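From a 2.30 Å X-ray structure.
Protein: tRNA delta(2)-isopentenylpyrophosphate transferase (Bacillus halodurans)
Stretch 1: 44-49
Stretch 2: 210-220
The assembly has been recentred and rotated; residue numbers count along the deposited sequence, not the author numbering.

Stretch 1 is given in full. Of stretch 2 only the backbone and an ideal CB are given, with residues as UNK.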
# COMPACT_ATOMS: atom_id res chain seq x y z
N ASP A 44 -21.94 18.85 23.09
CA ASP A 44 -22.95 18.08 23.80
C ASP A 44 -24.35 18.25 23.22
O ASP A 44 -25.08 17.28 23.06
CB ASP A 44 -22.95 18.48 25.28
CG ASP A 44 -21.56 18.45 25.89
OD1 ASP A 44 -20.84 17.44 25.69
OD2 ASP A 44 -21.19 19.42 26.59
N ILE A 45 -24.71 19.49 22.91
CA ILE A 45 -26.03 19.77 22.37
C ILE A 45 -26.24 19.23 20.97
O ILE A 45 -27.13 18.42 20.74
CB ILE A 45 -26.30 21.26 22.36
CG1 ILE A 45 -26.21 21.80 23.79
CG2 ILE A 45 -27.65 21.54 21.75
CD1 ILE A 45 -26.13 23.29 23.89
N GLY A 46 -25.41 19.66 20.03
CA GLY A 46 -25.56 19.20 18.66
C GLY A 46 -25.48 17.70 18.48
O GLY A 46 -25.97 17.17 17.49
N THR A 47 -24.89 16.99 19.43
CA THR A 47 -24.79 15.55 19.27
C THR A 47 -25.74 14.77 20.16
O THR A 47 -25.68 13.53 20.21
CB THR A 47 -23.35 15.07 19.53
OG1 THR A 47 -23.07 15.11 20.93
CG2 THR A 47 -22.36 15.97 18.81
N ALA A 48 -26.64 15.47 20.85
CA ALA A 48 -27.61 14.82 21.74
C ALA A 48 -26.88 13.85 22.66
O ALA A 48 -27.31 12.71 22.85
CB ALA A 48 -28.66 14.08 20.92
N LYS A 49 -25.78 14.33 23.23
CA LYS A 49 -24.96 13.52 24.13
C LYS A 49 -25.75 13.09 25.36
O LYS A 49 -26.51 13.88 25.94
CB LYS A 49 -23.72 14.33 24.55
CG LYS A 49 -22.62 13.49 25.19
CD LYS A 49 -21.31 14.28 25.29
CE LYS A 49 -20.71 14.55 23.92
NZ LYS A 49 -19.56 15.50 23.99
N UNK A 210 -38.81 18.14 16.82
CA UNK A 210 -38.82 18.69 18.16
C UNK A 210 -37.41 18.55 18.77
O UNK A 210 -36.97 19.40 19.54
CB UNK A 210 -39.87 17.99 19.02
N UNK A 211 -36.71 17.49 18.42
CA UNK A 211 -35.36 17.32 18.94
C UNK A 211 -34.53 18.51 18.46
O UNK A 211 -33.74 19.07 19.21
CB UNK A 211 -34.75 15.99 18.49
N UNK A 212 -34.73 18.91 17.20
CA UNK A 212 -33.98 20.04 16.63
C UNK A 212 -34.28 21.34 17.37
O UNK A 212 -33.37 22.08 17.75
CB UNK A 212 -34.31 20.20 15.14
N UNK A 213 -35.56 21.62 17.55
CA UNK A 213 -35.94 22.83 18.25
C UNK A 213 -35.29 22.76 19.63
O UNK A 213 -34.72 23.75 20.10
CB UNK A 213 -37.46 22.98 18.34
N UNK A 214 -35.36 21.61 20.28
CA UNK A 214 -34.74 21.47 21.60
C UNK A 214 -33.29 21.92 21.56
O UNK A 214 -32.84 22.64 22.45
CB UNK A 214 -34.83 20.02 22.09
N UNK A 215 -32.56 21.48 20.54
CA UNK A 215 -31.16 21.86 20.41
C UNK A 215 -31.02 23.37 20.26
O UNK A 215 -30.12 23.98 20.84
CB UNK A 215 -30.52 21.15 19.22
N UNK A 216 -31.90 23.97 19.47
CA UNK A 216 -31.83 25.41 19.28
C UNK A 216 -32.11 26.10 20.60
O UNK A 216 -31.46 27.07 20.94
CB UNK A 216 -32.81 25.87 18.20
N UNK A 217 -33.08 25.58 21.35
CA UNK A 217 -33.44 26.15 22.64
C UNK A 217 -32.32 26.05 23.66
O UNK A 217 -32.08 26.99 24.41
CB UNK A 217 -34.69 25.46 23.18
N UNK A 218 -31.62 24.92 23.68
CA UNK A 218 -30.52 24.70 24.63
C UNK A 218 -29.26 25.47 24.29
O UNK A 218 -28.41 25.67 25.16
CB UNK A 218 -30.19 23.21 24.70
N UNK A 219 -29.13 25.89 23.04
CA UNK A 219 -27.96 26.65 22.65
C UNK A 219 -27.14 26.12 21.48
O UNK A 219 -25.96 26.44 21.38
CB UNK A 219 -27.04 26.76 23.87
N UNK A 220 -27.73 25.32 20.60
CA UNK A 220 -27.00 24.79 19.46
C UNK A 220 -26.16 25.88 18.80
O UNK A 220 -24.95 25.73 18.65
CB UNK A 220 -27.97 24.18 18.45

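Positions 210 to 218 are helical, and stretch 1 meets them with a type I turn, Ile-45 to Ala-48, closed by Ala-48 N to Ile-45 O at 3.0 Å. Beside that turn a side chain finds the branched Ile-45, the bare CA of Gly-46 and the methyl of Ala-48.

Position 210 has nothing of stretch 1 within 5.5 Å of its ideal CB, so many residues would suit. It is Arg-210, whose NH1 forms a salt bridge with OE2 of the residue at 217, 2.7 Å away.

At 211 CA-to-CB points sideways and the ideal CB touches nothing, so only a long side chain could reach the turn. Arg-211 does so: NH2 lies 3.3 Å from Ala-48 CB, which sits at the edge of the guanidinium, near its plane. This is packing without a hydrogen bond.

Positions 212, 213 and 214 also have no neighbour from stretch 1 around the ideal CB, which leaves their choice open on this evidence. They are Val-212, Asp-213 and Gln-214, and none touches the turn.

Position 215 is central: the CA of 215 is 5.9 Å from Ile-45 CA, and its ideal CB is 3.8 Å from Ile-45 CG2. CA-to-CB points sideways, so a flexible apolar chain such as methionine or leucine would suit, with length favouring the former. The residue is Met-215, modelled as selenomethionine. Its CB keeps the 3.8 Å contact with Ile-45 CG2, while CE runs under the turn, 3.0 Å from Ile-45 O, 3.2 Å from Gly-46 O and 4.0 Å from Ala-48 CB. The first two are very close for a methyl against carbonyl oxygens.

Position 216 points away, and 217 sideways with no neighbour; both tolerate variety. Val-216 makes no contact, and Glu-217 leads away, completing the bridge to Arg-210.

At 218 CA-to-CB points toward stretch 1, with the ideal CB 4.1 Å from Ile-45 CD1. Apolar or long polar chains would fit. Glu-218 brings OE2 to 3.9 Å from Ile-45 CG2, and its backbone O lies 3.5 Å from Ile-45 CD1.

Position 219 has phi 124° and psi 24°. A CB here would be jammed against the preceding carbonyl O, which by itself calls for glycine; Gly-219 leaves the helix here.

At 220 the ideal CB lies 4.2 Å from Ile-45 CG2 and 5.4 Å from Gly-46 N, inviting a medium apolar chain such as leucine, isoleucine or methionine. Leu-220 places CD1 3.5 Å from Gly-46 CA; an ideal CB on Gly-46 would come within 3.2 Å of that CD1, a tight fit.

Stretch 2 (210-220) RRVDQMVEEGL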
# COMPACT_ATOMS: atom_id res chain seq x y z
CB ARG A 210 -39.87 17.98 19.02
CG ARG A 210 -39.79 18.29 20.50
CD ARG A 210 -39.83 19.77 20.75
NE ARG A 210 -39.75 20.07 22.18
CZ ARG A 210 -39.52 21.29 22.66
NH1 ARG A 210 -39.34 22.31 21.83
NH2 ARG A 210 -39.46 21.49 23.97
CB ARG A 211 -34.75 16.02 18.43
CG ARG A 211 -34.00 15.21 19.48
CD ARG A 211 -32.51 15.10 19.19
NE ARG A 211 -32.22 14.91 17.76
CZ ARG A 211 -31.16 14.27 17.29
NH1 ARG A 211 -30.97 14.16 15.97
NH2 ARG A 211 -30.29 13.71 18.12
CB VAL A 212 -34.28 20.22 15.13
CG1 VAL A 212 -33.60 21.50 14.60
CG2 VAL A 212 -33.77 19.03 14.36
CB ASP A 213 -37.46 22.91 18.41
CG ASP A 213 -38.20 22.80 17.09
OD1 ASP A 213 -37.71 23.32 16.07
OD2 ASP A 213 -39.29 22.20 17.09
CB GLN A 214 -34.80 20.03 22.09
CG GLN A 214 -35.87 19.75 23.11
CD GLN A 214 -35.94 18.26 23.41
OE1 GLN A 214 -34.93 17.63 23.72
NE2 GLN A 214 -37.14 17.69 23.31
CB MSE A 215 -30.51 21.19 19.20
CG MSE A 215 -30.57 19.68 19.22
SE MSE A 215 -29.75 18.87 17.67
CE MSE A 215 -28.95 17.35 18.58
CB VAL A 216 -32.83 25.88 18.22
CG1 VAL A 216 -32.77 27.39 18.10
CG2 VAL A 216 -32.51 25.22 16.90
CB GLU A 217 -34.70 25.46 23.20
CG GLU A 217 -35.98 25.79 22.44
CD GLU A 217 -37.24 25.23 23.11
OE1 GLU A 217 -37.40 25.42 24.34
OE2 GLU A 217 -38.07 24.63 22.41
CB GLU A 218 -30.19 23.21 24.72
CG GLU A 218 -31.19 22.41 25.53
CD GLU A 218 -31.17 20.93 25.19
OE1 GLU A 218 -31.97 20.19 25.78
OE2 GLU A 218 -30.35 20.52 24.33
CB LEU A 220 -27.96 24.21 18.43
CG LEU A 220 -27.26 23.61 17.21
CD1 LEU A 220 -26.30 22.51 17.67
CD2 LEU A 220 -28.29 23.05 16.24
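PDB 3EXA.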